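Local coordinates for protein metal-dependent hydrolase (Lactobacillus plantarum, PDB 2F6K) that probably serves as a metal-dependent decarboxylase of the amidohydrolase family, acting on aminocarboxymuconate semialdehyde or a related compound at a manganese centre, at residues H7-P12 against A152-E157; S58-F63 against T122-S127; R71-A76 against S96-Y101. One frame throughout, in Å; residues are numbered along the deposited sequence.

Contact 1. Residues H7-P12 against A152-E157. With MN (manganese (II) ion), chain C.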
# COMPACT_ATOMS: atom_id res chain seq x y z
N HIS A 7 30.77 2.48 8.55
CA HIS A 7 29.51 3.01 8.03
C HIS A 7 29.75 4.46 7.66
O HIS A 7 29.51 5.37 8.45
CB HIS A 7 28.40 2.89 9.08
CG HIS A 7 27.03 3.24 8.56
ND1 HIS A 7 25.89 2.57 8.96
CD2 HIS A 7 26.61 4.20 7.70
CE1 HIS A 7 24.84 3.11 8.38
NE2 HIS A 7 25.25 4.10 7.60
N THR A 8 30.24 4.66 6.45
CA THR A 8 30.53 5.99 5.94
C THR A 8 30.22 5.92 4.44
O THR A 8 30.41 4.87 3.82
CB THR A 8 32.01 6.36 6.26
OG1 THR A 8 32.35 7.59 5.61
CG2 THR A 8 32.95 5.24 5.82
N HIS A 9 29.75 7.02 3.86
CA HIS A 9 29.36 6.99 2.45
C HIS A 9 30.02 7.92 1.44
O HIS A 9 30.69 8.90 1.79
CB HIS A 9 27.84 7.20 2.35
CG HIS A 9 27.03 6.29 3.22
ND1 HIS A 9 27.01 4.92 3.06
CD2 HIS A 9 26.19 6.56 4.25
CE1 HIS A 9 26.19 4.39 3.95
NE2 HIS A 9 25.67 5.36 4.68
N TYR A 10 29.80 7.61 0.16
CA TYR A 10 30.32 8.40 -0.95
C TYR A 10 29.21 8.51 -1.99
O TYR A 10 28.30 7.68 -2.00
CB TYR A 10 31.57 7.74 -1.57
CG TYR A 10 31.34 6.40 -2.23
CD1 TYR A 10 31.55 6.23 -3.60
CD2 TYR A 10 30.94 5.29 -1.49
CE1 TYR A 10 31.36 4.99 -4.21
CE2 TYR A 10 30.75 4.05 -2.10
CZ TYR A 10 30.96 3.91 -3.46
OH TYR A 10 30.79 2.68 -4.05
N LEU A 11 29.26 9.53 -2.84
CA LEU A 11 28.23 9.70 -3.86
C LEU A 11 28.79 9.95 -5.25
O LEU A 11 29.23 11.05 -5.56
CB LEU A 11 27.30 10.87 -3.48
CG LEU A 11 26.33 10.68 -2.30
CD1 LEU A 11 27.09 10.77 -0.98
CD2 LEU A 11 25.26 11.74 -2.34
N PRO A 12 28.80 8.91 -6.11
CA PRO A 12 29.31 9.03 -7.48
C PRO A 12 28.48 10.10 -8.21
O PRO A 12 27.29 10.27 -7.92
CB PRO A 12 29.07 7.64 -8.06
CG PRO A 12 29.24 6.74 -6.88
CD PRO A 12 28.47 7.50 -5.80
N ALA A 152 27.02 -5.96 4.37
CA ALA A 152 26.48 -4.89 5.20
C ALA A 152 25.12 -4.42 4.70
O ALA A 152 25.01 -3.92 3.58
CB ALA A 152 27.44 -3.71 5.25
N LEU A 153 24.10 -4.60 5.54
CA LEU A 153 22.75 -4.17 5.21
C LEU A 153 22.66 -2.67 5.40
O LEU A 153 23.29 -2.11 6.30
CB LEU A 153 21.71 -4.81 6.14
CG LEU A 153 21.55 -6.32 6.28
CD1 LEU A 153 20.30 -6.61 7.12
CD2 LEU A 153 21.42 -6.96 4.91
N HIS A 154 21.91 -2.00 4.54
CA HIS A 154 21.70 -0.57 4.72
C HIS A 154 20.21 -0.32 4.53
O HIS A 154 19.62 -0.69 3.51
CB HIS A 154 22.51 0.29 3.76
CG HIS A 154 22.62 1.71 4.21
ND1 HIS A 154 21.55 2.57 4.22
CD2 HIS A 154 23.66 2.40 4.73
CE1 HIS A 154 21.92 3.73 4.74
NE2 HIS A 154 23.20 3.65 5.06
N PRO A 155 19.59 0.30 5.53
CA PRO A 155 18.15 0.57 5.45
C PRO A 155 17.73 1.48 4.31
O PRO A 155 18.44 2.41 3.93
CB PRO A 155 17.84 1.16 6.82
CG PRO A 155 19.08 1.92 7.14
CD PRO A 155 20.19 0.96 6.71
N ASN A 156 16.56 1.16 3.76
CA ASN A 156 15.94 1.95 2.71
C ASN A 156 14.52 2.21 3.20
O ASN A 156 14.05 1.56 4.14
CB ASN A 156 15.88 1.18 1.40
CG ASN A 156 17.12 1.35 0.56
OD1 ASN A 156 17.04 1.72 -0.61
ND2 ASN A 156 18.29 1.08 1.15
N GLU A 157 13.85 3.17 2.57
CA GLU A 157 12.48 3.48 2.94
C GLU A 157 11.67 2.21 2.75
O GLU A 157 11.81 1.53 1.74
CB GLU A 157 11.93 4.58 2.03
CG GLU A 157 10.41 4.70 2.05
CD GLU A 157 9.90 5.90 1.28
OE1 GLU A 157 10.48 6.21 0.21
OE2 GLU A 157 8.91 6.53 1.73
MN MN C . 24.02 5.19 6.24
O HOH W 1 22.40 5.48 7.51
O HOH W 2 23.08 6.81 4.91

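Contact 2. Residues S58-F63 against T122-S127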
# COMPACT_ATOMS: atom_id res chain seq x y z
N SER A 58 21.47 4.69 0.76
CA SER A 58 20.19 4.54 0.09
C SER A 58 19.77 5.93 -0.34
O SER A 58 20.29 6.92 0.18
CB SER A 58 19.15 3.95 1.05
OG SER A 58 18.81 4.85 2.08
N PRO A 59 18.82 6.04 -1.28
CA PRO A 59 18.09 4.96 -1.96
C PRO A 59 18.98 4.08 -2.84
O PRO A 59 19.94 4.56 -3.42
CB PRO A 59 17.05 5.71 -2.80
CG PRO A 59 16.96 7.07 -2.16
CD PRO A 59 18.38 7.35 -1.78
N HIS A 60 18.63 2.80 -2.94
CA HIS A 60 19.36 1.86 -3.77
C HIS A 60 19.14 2.31 -5.21
O HIS A 60 18.17 3.01 -5.49
CB HIS A 60 18.81 0.44 -3.57
CG HIS A 60 19.58 -0.61 -4.31
ND1 HIS A 60 18.98 -1.48 -5.20
CD2 HIS A 60 20.90 -0.92 -4.31
CE1 HIS A 60 19.91 -2.28 -5.72
NE2 HIS A 60 21.08 -1.95 -5.20
N VAL A 61 20.02 1.91 -6.13
CA VAL A 61 19.89 2.34 -7.51
C VAL A 61 18.99 1.51 -8.41
O VAL A 61 19.36 1.15 -9.53
CB VAL A 61 21.26 2.46 -8.18
CG1 VAL A 61 21.99 3.67 -7.65
CG2 VAL A 61 22.07 1.20 -7.92
N ASN A 62 17.80 1.19 -7.92
CA ASN A 62 16.82 0.43 -8.71
C ASN A 62 15.68 1.38 -9.02
O ASN A 62 14.79 1.58 -8.19
CB ASN A 62 16.31 -0.76 -7.90
CG ASN A 62 15.13 -1.46 -8.56
OD1 ASN A 62 14.54 -2.37 -7.98
ND2 ASN A 62 14.78 -1.04 -9.78
N PHE A 63 15.69 1.97 -10.21
CA PHE A 63 14.64 2.91 -10.59
C PHE A 63 13.68 2.36 -11.63
O PHE A 63 12.88 3.11 -12.18
CB PHE A 63 15.26 4.22 -11.10
CG PHE A 63 16.17 4.88 -10.11
CD1 PHE A 63 15.67 5.37 -8.91
CD2 PHE A 63 17.54 4.97 -10.36
CE1 PHE A 63 16.52 5.94 -7.96
CE2 PHE A 63 18.40 5.54 -9.43
CZ PHE A 63 17.89 6.02 -8.23
N THR A 122 27.63 -4.26 0.07
CA THR A 122 26.63 -3.54 0.83
C THR A 122 25.33 -3.81 0.09
O THR A 122 25.30 -3.80 -1.13
CB THR A 122 26.89 -2.02 0.88
OG1 THR A 122 25.79 -1.37 1.53
CG2 THR A 122 27.02 -1.44 -0.51
N VAL A 123 24.26 -4.07 0.84
CA VAL A 123 22.97 -4.35 0.21
C VAL A 123 21.83 -3.60 0.89
O VAL A 123 21.86 -3.32 2.10
CB VAL A 123 22.67 -5.87 0.22
CG1 VAL A 123 23.75 -6.62 -0.54
CG2 VAL A 123 22.58 -6.40 1.66
N PRO A 124 20.79 -3.26 0.12
CA PRO A 124 19.64 -2.55 0.67
C PRO A 124 18.72 -3.51 1.39
O PRO A 124 18.53 -4.64 0.93
CB PRO A 124 18.99 -1.96 -0.58
CG PRO A 124 19.20 -3.04 -1.58
CD PRO A 124 20.65 -3.44 -1.34
N THR A 125 18.16 -3.08 2.51
CA THR A 125 17.24 -3.93 3.26
C THR A 125 16.17 -4.36 2.28
O THR A 125 15.69 -5.49 2.32
CB THR A 125 16.61 -3.17 4.42
OG1 THR A 125 16.21 -1.87 3.98
CG2 THR A 125 17.61 -3.03 5.57
N ASN A 126 15.79 -3.44 1.39
CA ASN A 126 14.80 -3.74 0.36
C ASN A 126 15.05 -2.83 -0.83
O ASN A 126 15.40 -1.66 -0.66
CB ASN A 126 13.37 -3.54 0.87
CG ASN A 126 12.80 -2.18 0.48
OD1 ASN A 126 12.45 -1.94 -0.68
ND2 ASN A 126 12.70 -1.29 1.45
N SER A 127 14.92 -3.39 -2.03
CA SER A 127 15.12 -2.62 -3.24
C SER A 127 13.76 -2.62 -3.91
O SER A 127 13.32 -3.63 -4.45
CB SER A 127 16.16 -3.30 -4.14
OG SER A 127 16.38 -2.55 -5.32

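Contact 3. Residues R71-A76 against S96-Y101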
# COMPACT_ATOMS: atom_id res chain seq x y z
N ARG A 71 24.43 -0.13 -14.79
CA ARG A 71 25.39 0.89 -15.15
C ARG A 71 25.75 1.71 -13.90
O ARG A 71 26.92 2.01 -13.66
CB ARG A 71 24.77 1.78 -16.23
CG ARG A 71 25.70 2.74 -16.93
CD ARG A 71 24.97 3.46 -18.06
NE ARG A 71 23.84 4.26 -17.58
CZ ARG A 71 23.93 5.24 -16.67
NH1 ARG A 71 25.10 5.56 -16.13
NH2 ARG A 71 22.84 5.91 -16.32
N LEU A 72 24.75 2.04 -13.10
CA LEU A 72 24.98 2.82 -11.89
C LEU A 72 25.81 2.05 -10.88
O LEU A 72 26.71 2.61 -10.25
CB LEU A 72 23.65 3.26 -11.28
CG LEU A 72 22.92 4.33 -12.09
CD1 LEU A 72 21.57 4.64 -11.45
CD2 LEU A 72 23.78 5.59 -12.15
N VAL A 73 25.50 0.77 -10.73
CA VAL A 73 26.24 -0.09 -9.81
C VAL A 73 27.70 -0.17 -10.25
O VAL A 73 28.61 -0.05 -9.43
CB VAL A 73 25.64 -1.51 -9.76
CG1 VAL A 73 26.59 -2.45 -9.04
CG2 VAL A 73 24.31 -1.49 -9.05
N GLU A 74 27.93 -0.38 -11.54
CA GLU A 74 29.29 -0.47 -12.06
C GLU A 74 30.06 0.84 -11.87
O GLU A 74 31.26 0.83 -11.57
CB GLU A 74 29.28 -0.87 -13.55
CG GLU A 74 28.65 -2.24 -13.80
CD GLU A 74 28.75 -2.70 -15.26
OE1 GLU A 74 28.58 -1.86 -16.17
OE2 GLU A 74 28.99 -3.91 -15.48
N ALA A 75 29.37 1.97 -12.03
CA ALA A 75 30.03 3.26 -11.86
C ALA A 75 30.39 3.49 -10.39
O ALA A 75 31.40 4.10 -10.08
CB ALA A 75 29.13 4.38 -12.36
N ALA A 76 29.54 2.98 -9.50
CA ALA A 76 29.76 3.14 -8.07
C ALA A 76 30.90 2.25 -7.59
O ALA A 76 31.71 2.63 -6.75
CB ALA A 76 28.49 2.81 -7.30
N SER A 96 28.38 -2.46 -4.36
CA SER A 96 26.93 -2.48 -4.41
C SER A 96 26.56 -3.59 -5.40
O SER A 96 27.39 -4.01 -6.20
CB SER A 96 26.37 -1.14 -4.90
OG SER A 96 26.55 -0.13 -3.92
N LEU A 97 25.32 -4.07 -5.34
CA LEU A 97 24.88 -5.14 -6.22
C LEU A 97 23.65 -4.73 -7.03
O LEU A 97 22.75 -4.06 -6.52
CB LEU A 97 24.55 -6.39 -5.40
CG LEU A 97 25.65 -6.95 -4.50
CD1 LEU A 97 25.14 -8.20 -3.80
CD2 LEU A 97 26.88 -7.27 -5.32
N PRO A 98 23.61 -5.13 -8.31
CA PRO A 98 22.49 -4.80 -9.20
C PRO A 98 21.21 -5.55 -8.86
O PRO A 98 20.54 -6.09 -9.74
CB PRO A 98 23.05 -5.15 -10.58
CG PRO A 98 23.88 -6.35 -10.28
CD PRO A 98 24.62 -5.94 -9.01
N ILE A 99 20.88 -5.60 -7.58
CA ILE A 99 19.65 -6.25 -7.14
C ILE A 99 18.52 -5.42 -7.75
O ILE A 99 18.67 -4.20 -7.89
CB ILE A 99 19.56 -6.23 -5.60
CG1 ILE A 99 20.57 -7.25 -5.03
CG2 ILE A 99 18.14 -6.51 -5.14
CD1 ILE A 99 20.65 -7.27 -3.51
N PRO A 100 17.37 -6.04 -8.07
CA PRO A 100 16.91 -7.43 -7.97
C PRO A 100 17.26 -8.38 -9.10
O PRO A 100 16.57 -9.38 -9.29
CB PRO A 100 15.41 -7.26 -7.88
CG PRO A 100 15.19 -6.22 -8.95
CD PRO A 100 16.30 -5.20 -8.64
N TYR A 101 18.30 -8.09 -9.87
CA TYR A 101 18.65 -8.96 -10.98
C TYR A 101 19.63 -10.02 -10.52
O TYR A 101 20.84 -9.84 -10.60
CB TYR A 101 19.21 -8.11 -12.12
CG TYR A 101 18.28 -6.97 -12.48
CD1 TYR A 101 17.04 -7.22 -13.07
CD2 TYR A 101 18.61 -5.65 -12.18
CE1 TYR A 101 16.15 -6.18 -13.34
CE2 TYR A 101 17.73 -4.60 -12.44
CZ TYR A 101 16.50 -4.88 -13.02
OH TYR A 101 15.62 -3.86 -13.28

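Contact 1. Residues H7-P12 against A152-E157
His7, His9 and His154 turn their NE2 atoms to one manganese ion, which bridges two backbones that nowhere touch. NE2 of His7 and NE2 of His154 each lie 2.1 Å from the metal, NE2 of His9 2.3 Å. The side chains of His9 and His154 come in from opposite directions, yet their NE2 atoms take adjacent places on the metal; the His7 side chain crosses that of His154 at about a right angle. The rings are oblique, the planes of His9 and His154 meeting at 64°. His9 NE2 and His154 NE2 are only 3.0 Å apart, but both bind manganese and are not hydrogen-bonded to each other. Each ring is also fixed at ND1: His7 by Asp239, His9 by the carbonyl of Ser55. CG anti to the backbone N (chi1 -162°) carries the His154 ring off the strand toward the metal. Its ND1 donates to Pro155 O at 3.1 Å, in the ring plane. These second-shell bonds limit rotation of the imidazoles. Asp266 and two waters complete the shell. The His-X-His pair on strand 3-9, with a histidine from strand 150-154 and an aspartate, is the metal site of the amidohydrolase TIM barrel.

Contact 2. Residues S58-F63 against T122-S127
The imidazole of His60 is held between two aliphatic groups, with Pro124 CG over one face and Val61 CG2 over the other, both displaced toward the rim. In the TIM barrel this joins the loop after strand 49-55 to the C-terminal end of strand 120-124 and the short strand 126-127. Pro124 makes a CH-pi contact: its CG stands 3.8 Å from the centroid of the His60 ring and 17° off the normal. The pyrrolidine covers the CB-CG-CD2 side of His60, its CB 3.8 Å from His60 CB and its CD 3.9 Å from His60 CD2.

The ring edge is polar. Near the ring plane, Ser127 OG forms a hydrogen bond with His60 ND1 at 2.8 Å, in which either atom could be the donor. His60 NE2 bonds the backbone carbonyl of Leu97, so both nitrogens are engaged and the ring is restrained against flipping. With CG anti to the backbone N (chi1 -176°), the imidazole extends from the loop into the corner between Pro124 and Ser127. The backbone N of His60 is hydrogen-bonded to Asn156 OD1, which ties the loop to the segment following strand 150-154. Val61 is the centre of an inverse gamma turn, closed by a weak bond from Asn62 N to His60 O. After this turn the Val61 side chain starts out away from the 122-127 segment and packs on helix 66-86, while Asn62 comes back to Ser127, where Asn62 CB lies 3.1 Å from Ser127 OG.

Contact 3. Residues R71-A76 against S96-Y101
Val73 makes every close contact across this pair, its two methyls set against different parts of the 96-101 backbone. CG1, anti to the backbone N (chi1 168°), points at the Ser96 peptide and comes 3.3 Å from Ser96 O. The same methyl meets the proline ring, with Val73 CG1 4.0 Å from Pro98 CD. CG2 lies against the next peptide, 3.9 Å from Leu97 C and 3.8 Å from Pro98 CA. The branched side chain thus straddles the start of the loop. An alanine at Val73 would remove both methyls and is likely to open a gap beside the Ser96 carbonyl and the Pro98 ring.

The polar bonds lie within each segment or lead outside the pair. Along the helix, Ala76 N donates to Leu72 O at 3.0 Å. In the loop, Pro98 centres an inverse gamma turn, with a weak bond from Ile99 N to Leu97 O, and Tyr101 N bonds Pro98 O at 3.0 Å. Ser96 N is taken by Asn77 OD1, just beyond Ala76 in the same helix.

At the far end of the loop, Pro100 and Tyr101 pack on Val136 and Pro135 of a second subunit. The contact sets helix 66-86 against the loop that leads from strand 91-95 to helix 102-114. Leu97 and Pro98 also pack on helix 102-114, and Leu72 on helix 13-22.

How the contacts relate
All three contacts are buried, but they step outward: contact 1 lies about 6 Å from the chain centre, contact 2 about 11 Å and contact 3 about 16 Å, measured to contact centres. The chemistry changes with depth, from metal coordination, through a ring clasped by apolar groups and hydrogen bonds, to plain van der Waals packing of a helix on a loop near a subunit interface. Contacts 1 and 2 share the parallel sheet, since strands 120-124 and 150-154 are neighbours. Contacts 2 and 3 meet through the loops 58-63 and 96-101, and Val61 touches Val73. Contact 1 reaches contact 3 through Tyr10 OH, probably hydrogen-bonded to Ala76 O.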